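Local coordinates for protein 4-hydroxy-tetrahydrodipicolinate synthase (Aquifex aeolicus, PDB 2EHH) that probably catalyses the condensation of pyruvate with the semialdehyde of L-aspartate to 4-hydroxy-tetrahydrodipicolinate, a step of lysine biosynthesis, through a Schiff base, at residues D145-L150 with V158-S163. Numbering follows the deposited sequence.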
ATOM      1  N   ASP A 145      -8.221  13.648 -14.259  1.00 15.52           N
ATOM      2  CA  ASP A 145      -8.312  15.082 -14.538  1.00 16.38           C
ATOM      3  C   ASP A 145      -7.302  15.432 -15.632  1.00 15.98           C
ATOM      4  O   ASP A 145      -7.631  16.108 -16.601  1.00 17.87           O
ATOM      5  CB  ASP A 145      -7.980  15.916 -13.292  1.00 19.31           C
ATOM      6  CG  ASP A 145      -9.154  16.054 -12.335  1.00 22.53           C
ATOM      7  OD1 ASP A 145     -10.279  15.658 -12.696  1.00 23.29           O
ATOM      8  OD2 ASP A 145      -8.948  16.577 -11.218  1.00 24.05           O
ATOM      9  N   THR A 146      -6.068  14.965 -15.468  1.00 16.08           N
ATOM     10  CA  THR A 146      -5.014  15.242 -16.438  1.00 14.95           C
ATOM     11  C   THR A 146      -5.342  14.608 -17.788  1.00 14.83           C
ATOM     12  O   THR A 146      -5.187  15.246 -18.828  1.00 15.18           O
ATOM     13  CB  THR A 146      -3.648  14.725 -15.937  1.00 13.99           C
ATOM     14  OG1 THR A 146      -3.309  15.397 -14.721  1.00 14.28           O
ATOM     15  CG2 THR A 146      -2.552  14.984 -16.972  1.00 15.67           C
ATOM     16  N   MET A 147      -5.801  13.359 -17.769  1.00 15.20           N
ATOM     17  CA  MET A 147      -6.159  12.669 -19.003  1.00 15.06           C
ATOM     18  C   MET A 147      -7.267  13.432 -19.719  1.00 14.99           C
ATOM     19  O   MET A 147      -7.242  13.585 -20.936  1.00 15.10           O
ATOM     20  CB  MET A 147      -6.639  11.248 -18.707  1.00 16.63           C
ATOM     21  CG  MET A 147      -5.560  10.329 -18.152  1.00 17.74           C
ATOM     22  SD  MET A 147      -6.203   8.710 -17.700  1.00 21.46           S
ATOM     23  CE  MET A 147      -6.499   8.007 -19.310  1.00 17.00           C
ATOM     24  N   PHE A 148      -8.243  13.899 -18.950  1.00 16.48           N
ATOM     25  CA  PHE A 148      -9.362  14.651 -19.504  1.00 17.16           C
ATOM     26  C   PHE A 148      -8.867  15.912 -20.211  1.00 18.45           C
ATOM     27  O   PHE A 148      -9.268  16.211 -21.340  1.00 18.77           O
ATOM     28  CB  PHE A 148     -10.321  15.037 -18.381  1.00 20.11           C
ATOM     29  CG  PHE A 148     -11.469  15.887 -18.831  1.00 21.56           C
ATOM     30  CD1 PHE A 148     -12.499  15.343 -19.589  1.00 22.43           C
ATOM     31  CD2 PHE A 148     -11.517  17.237 -18.499  1.00 24.16           C
ATOM     32  CE1 PHE A 148     -13.568  16.134 -20.011  1.00 24.39           C
ATOM     33  CE2 PHE A 148     -12.577  18.037 -18.914  1.00 25.38           C
ATOM     34  CZ  PHE A 148     -13.606  17.483 -19.672  1.00 25.01           C
ATOM     35  N   LYS A 149      -7.999  16.651 -19.531  1.00 18.09           N
ATOM     36  CA  LYS A 149      -7.438  17.879 -20.072  1.00 18.96           C
ATOM     37  C   LYS A 149      -6.650  17.577 -21.344  1.00 17.97           C
ATOM     38  O   LYS A 149      -6.721  18.323 -22.321  1.00 18.30           O
ATOM     39  CB  LYS A 149      -6.527  18.534 -19.030  1.00 21.00           C
ATOM     40  CG  LYS A 149      -5.962  19.895 -19.428  1.00 24.27           C
ATOM     41  CD  LYS A 149      -5.093  20.464 -18.311  1.00 27.86           C
ATOM     42  CE  LYS A 149      -4.427  21.774 -18.712  1.00 30.09           C
ATOM     43  NZ  LYS A 149      -5.394  22.887 -18.902  1.00 31.60           N
ATOM     44  N   LEU A 150      -5.907  16.476 -21.331  1.00 17.09           N
ATOM     45  CA  LEU A 150      -5.105  16.079 -22.485  1.00 16.17           C
ATOM     46  C   LEU A 150      -5.933  15.663 -23.694  1.00 16.73           C
ATOM     47  O   LEU A 150      -5.667  16.097 -24.819  1.00 16.54           O
ATOM     48  CB  LEU A 150      -4.174  14.932 -22.103  1.00 14.79           C
ATOM     49  CG  LEU A 150      -2.897  15.332 -21.363  1.00 15.77           C
ATOM     50  CD1 LEU A 150      -2.203  14.093 -20.796  1.00 14.10           C
ATOM     51  CD2 LEU A 150      -1.977  16.069 -22.339  1.00 12.75           C
ATOM     52  N   VAL A 158      -5.897   9.774 -28.294  1.00 17.75           N
ATOM     53  CA  VAL A 158      -7.132   9.005 -28.451  1.00 18.18           C
ATOM     54  C   VAL A 158      -7.406   7.790 -27.577  1.00 16.49           C
ATOM     55  O   VAL A 158      -8.505   7.236 -27.625  1.00 16.20           O
ATOM     56  CB  VAL A 158      -7.245   8.522 -29.902  1.00 18.52           C
ATOM     57  CG1 VAL A 158      -7.140   9.706 -30.853  1.00 22.13           C
ATOM     58  CG2 VAL A 158      -6.135   7.519 -30.191  1.00 19.38           C
ATOM     59  N   ALA A 159      -6.432   7.354 -26.794  1.00 15.66           N
ATOM     60  CA  ALA A 159      -6.665   6.176 -25.973  1.00 14.19           C
ATOM     61  C   ALA A 159      -5.688   6.039 -24.819  1.00 14.01           C
ATOM     62  O   ALA A 159      -4.733   6.806 -24.698  1.00 13.79           O
ATOM     63  CB  ALA A 159      -6.598   4.938 -26.841  1.00 13.51           C
ATOM     64  N   SER A 160      -5.951   5.057 -23.968  1.00 13.88           N
ATOM     65  CA  SER A 160      -5.080   4.777 -22.837  1.00 14.54           C
ATOM     66  C   SER A 160      -5.032   3.284 -22.555  1.00 13.96           C
ATOM     67  O   SER A 160      -6.065   2.611 -22.535  1.00 14.05           O
ATOM     68  CB  SER A 160      -5.560   5.500 -21.577  1.00 16.47           C
ATOM     69  OG  SER A 160      -4.694   5.214 -20.484  1.00 16.54           O
ATOM     70  N   LYS A 161      -3.823   2.764 -22.367  1.00 12.64           N
ATOM     71  CA  LYS A 161      -3.644   1.363 -22.023  1.00 13.57           C
ATOM     72  C   LYS A 161      -3.589   1.397 -20.506  1.00 13.69           C
ATOM     73  O   LYS A 161      -2.649   1.949 -19.921  1.00 14.00           O
ATOM     74  CB  LYS A 161      -2.325   0.820 -22.569  1.00 13.69           C
ATOM     75  CG  LYS A 161      -2.036  -0.609 -22.127  1.00 15.47           C
ATOM     76  CD  LYS A 161      -0.625  -1.053 -22.536  1.00 16.31           C
ATOM     77  CE  LYS A 161      -0.336  -2.473 -22.059  1.00 16.94           C
ATOM     78  NZ  LYS A 161       1.101  -2.851 -22.223  1.00 17.79           N
ATOM     79  N   GLU A 162      -4.595   0.814 -19.870  1.00 13.27           N
ATOM     80  CA  GLU A 162      -4.674   0.824 -18.418  1.00 13.88           C
ATOM     81  C   GLU A 162      -4.294  -0.484 -17.733  1.00 13.73           C
ATOM     82  O   GLU A 162      -5.045  -1.459 -17.769  1.00 13.03           O
ATOM     83  CB  GLU A 162      -6.086   1.228 -17.985  1.00 13.42           C
ATOM     84  CG  GLU A 162      -6.464   2.670 -18.300  1.00 12.48           C
ATOM     85  CD  GLU A 162      -5.661   3.677 -17.487  1.00 16.88           C
ATOM     86  OE1 GLU A 162      -5.276   3.350 -16.340  1.00 15.37           O
ATOM     87  OE2 GLU A 162      -5.434   4.802 -17.984  1.00 15.62           O
ATOM     88  N   SER A 163      -3.110  -0.500 -17.130  1.00 13.36           N
ATOM     89  CA  SER A 163      -2.645  -1.659 -16.382  1.00 14.88           C
ATOM     90  C   SER A 163      -2.863  -1.243 -14.934  1.00 15.95           C
ATOM     91  O   SER A 163      -1.929  -0.819 -14.250  1.00 16.29           O
ATOM     92  CB  SER A 163      -1.156  -1.921 -16.624  1.00 16.09           C
ATOM     93  OG  SER A 163      -0.917  -2.277 -17.971  1.00 20.47           O
TER
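Glu162 OE2 takes a hydrogen bond of 2.6 Å from Ser160 OG, and the methyl of Met147, reaching in from helix 144-153, lies against both partners. Ser160 OG meets the carboxylate on its anti side, 33° out of the plane. Met147 CE sits 3.5 Å from Ser160 CB and 3.6 Å from Glu162 OE2, while SD stays farther back. In the methionine CG lies anti to the carbonyl carbon, the chain runs extended through chi2, and it bends at chi3 (72°), which lays the methyl over the bonded pair. Glu162, bent at chi2 (-67°), approaches from the opposite direction. Its other oxygen, OE1, is held by a salt bridge to Arg169 NE and a hydrogen bond from Asn133 ND2, tying strand 157-162 of the TIM barrel to helix 167-177 and strand 129-133. An alanine in place of Glu162 would probably leave Arg169 without this buried counter-charge and Ser160 OG with little more than a weak bond to Ile131 O. Met147 thus illustrates how a helix can pack on a barrel strand that presents a serine and a glutamate to it: arginine and asparagine probably stabilise the carboxylate's charge, and the apolar methyl covers the bonded pair, behind the strand that carries Lys161, the predicted Schiff-base lysine.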